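Local coordinates for argonaute protein (Marinitoga piezophila, PDB 5I4A) that cleaves single-stranded DNA under the direction of short guide RNAs that carry a 5'-hydroxyl group, at residues A[116-121]-A[126-131]. Sequence-based numbering, arbitrary orientation.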
loop_
_atom_site.group_PDB
_atom_site.type_symbol
_atom_site.label_atom_id
_atom_site.label_comp_id
_atom_site.label_asym_id
_atom_site.label_seq_id
_atom_site.Cartn_x
_atom_site.Cartn_y
_atom_site.Cartn_z
ATOM N N SER A 116 16.087 -24.250 -8.667
ATOM C CA SER A 116 16.231 -25.626 -8.210
ATOM C C SER A 116 15.136 -26.051 -7.248
ATOM O O SER A 116 14.744 -27.219 -7.255
ATOM C CB SER A 116 17.592 -25.831 -7.531
ATOM O OG SER A 116 17.572 -25.366 -6.192
ATOM N N GLU A 117 14.632 -25.129 -6.430
ATOM C CA GLU A 117 13.534 -25.415 -5.509
ATOM C C GLU A 117 12.206 -25.106 -6.200
ATOM O O GLU A 117 11.477 -24.176 -5.856
ATOM C CB GLU A 117 13.701 -24.620 -4.221
ATOM C CG GLU A 117 15.029 -24.859 -3.533
ATOM C CD GLU A 117 15.241 -26.317 -3.188
ATOM O OE1 GLU A 117 14.354 -26.905 -2.534
ATOM O OE2 GLU A 117 16.283 -26.879 -3.586
ATOM N N VAL A 118 11.910 -25.918 -7.212
ATOM C CA VAL A 118 10.718 -25.763 -8.037
ATOM C C VAL A 118 9.954 -27.080 -8.036
ATOM O O VAL A 118 10.557 -28.156 -8.112
ATOM C CB VAL A 118 11.079 -25.351 -9.480
ATOM C CG1 VAL A 118 9.840 -24.901 -10.240
ATOM C CG2 VAL A 118 12.151 -24.269 -9.483
ATOM N N PHE A 119 8.630 -26.996 -7.953
ATOM C CA PHE A 119 7.787 -28.173 -8.102
ATOM C C PHE A 119 6.525 -27.800 -8.862
ATOM O O PHE A 119 5.950 -26.729 -8.647
ATOM C CB PHE A 119 7.434 -28.808 -6.743
ATOM C CG PHE A 119 6.715 -27.886 -5.794
ATOM C CD1 PHE A 119 5.330 -27.796 -5.805
ATOM C CD2 PHE A 119 7.422 -27.138 -4.866
ATOM C CE1 PHE A 119 4.668 -26.961 -4.925
ATOM C CE2 PHE A 119 6.764 -26.302 -3.983
ATOM C CZ PHE A 119 5.387 -26.213 -4.013
ATOM N N SER A 120 6.113 -28.681 -9.770
ATOM C CA SER A 120 4.867 -28.485 -10.493
ATOM C C SER A 120 3.686 -28.701 -9.557
ATOM O O SER A 120 3.712 -29.574 -8.684
ATOM C CB SER A 120 4.786 -29.445 -11.680
ATOM O OG SER A 120 3.605 -29.233 -12.436
ATOM N N LEU A 121 2.646 -27.893 -9.737
ATOM C CA LEU A 121 1.465 -27.994 -8.893
ATOM C C LEU A 121 0.686 -29.260 -9.221
ATOM O O LEU A 121 0.430 -29.556 -10.392
ATOM C CB LEU A 121 0.576 -26.766 -9.081
ATOM C CG LEU A 121 1.059 -25.455 -8.455
ATOM C CD1 LEU A 121 0.133 -24.318 -8.822
ATOM C CD2 LEU A 121 1.140 -25.590 -6.954
ATOM N N ASN A 126 0.622 -27.450 -15.627
ATOM C CA ASN A 126 1.330 -26.449 -16.412
ATOM C C ASN A 126 1.830 -25.270 -15.583
ATOM O O ASN A 126 2.306 -24.286 -16.158
ATOM C CB ASN A 126 0.432 -25.940 -17.543
ATOM C CG ASN A 126 -0.010 -27.046 -18.483
ATOM O OD1 ASN A 126 0.702 -27.403 -19.421
ATOM N ND2 ASN A 126 -1.195 -27.592 -18.235
ATOM N N VAL A 127 1.749 -25.342 -14.256
ATOM C CA VAL A 127 2.157 -24.244 -13.386
ATOM C C VAL A 127 3.305 -24.712 -12.503
ATOM O O VAL A 127 3.234 -25.791 -11.902
ATOM C CB VAL A 127 0.985 -23.728 -12.531
ATOM C CG1 VAL A 127 1.444 -22.579 -11.649
ATOM C CG2 VAL A 127 -0.168 -23.288 -13.421
ATOM N N ASN A 128 4.358 -23.900 -12.426
ATOM C CA ASN A 128 5.510 -24.169 -11.577
ATOM C C ASN A 128 5.468 -23.268 -10.349
ATOM O O ASN A 128 5.234 -22.060 -10.467
ATOM C CB ASN A 128 6.820 -23.948 -12.336
ATOM C CG ASN A 128 7.302 -25.194 -13.048
ATOM O OD1 ASN A 128 7.817 -25.126 -14.163
ATOM N ND2 ASN A 128 7.140 -26.344 -12.403
ATOM N N ALA A 129 5.697 -23.858 -9.179
ATOM C CA ALA A 129 5.793 -23.119 -7.923
ATOM C C ALA A 129 7.273 -22.965 -7.591
ATOM O O ALA A 129 7.927 -23.918 -7.158
ATOM C CB ALA A 129 5.035 -23.832 -6.808
ATOM N N HIS A 130 7.799 -21.761 -7.800
ATOM C CA HIS A 130 9.203 -21.470 -7.545
ATOM C C HIS A 130 9.359 -20.878 -6.149
ATOM O O HIS A 130 8.774 -19.833 -5.844
ATOM C CB HIS A 130 9.749 -20.497 -8.587
ATOM C CG HIS A 130 9.709 -21.012 -9.992
ATOM N ND1 HIS A 130 10.829 -21.470 -10.649
ATOM C CD2 HIS A 130 8.686 -21.121 -10.873
ATOM C CE1 HIS A 130 10.498 -21.849 -11.870
ATOM N NE2 HIS A 130 9.204 -21.647 -12.032
ATOM N N LEU A 131 10.144 -21.545 -5.305
ATOM C CA LEU A 131 10.535 -20.948 -4.037
ATOM C C LEU A 131 11.273 -19.644 -4.305
ATOM O O LEU A 131 12.193 -19.594 -5.124
ATOM C CB LEU A 131 11.413 -21.916 -3.241
ATOM C CG LEU A 131 12.105 -21.421 -1.966
ATOM C CD1 LEU A 131 11.121 -20.794 -0.992
ATOM C CD2 LEU A 131 12.849 -22.569 -1.301
#
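V118 sets its CG1 methyl over the centre of the H130 imidazole, 3.6 Å from the ring centroid and 13° off the normal, a CH-pi contact across a non-hydrogen-bonded antiparallel pair. Placing CG1 anti to the backbone N (chi1 -168°) lets both methyls meet the ring, with V118 CG2 3.3 Å from H130 ND1. The same ND1 hydrogen-bonds to the backbone O of S114, which helps to fix the rotation of the imidazole beneath the valine. A leucine in place of H130 would probably leave the S114 carbonyl without this partner and V118 without a flat surface to rest on.

The example is a beta hairpin of linker L1, strands 111-120 and 127-140, and four backbone bonds join its arms here. A129 N donates to F119 O at 2.9 Å and F119 N returns a longer bond to A129 O. L121 N to V127 O and L131 N to E117 O continue the pattern.

On the other face of the sheet, where F119 and A129 pair, the same kind of methyl-on-ring contact recurs, at a hydrogen-bonded pair, with aromatic and methyl exchanged between strands. F119 takes the sterically demanding chi1 of 59°, between its own N and carbonyl carbon, and this folds the ring over A129, whose CB lies 3.9 Å from the centroid, displaced toward the rim. K232 makes a cation-pi contact with the ring, and I228 of helix 222-231 touches it. Further along, L121 CD1 meets V127 CG1 at 3.6 Å. At the other end E117 and L131 run side by side, E117 CB to L131 CD2 3.7 Å, before the carboxylate turns off to a salt bridge with K239.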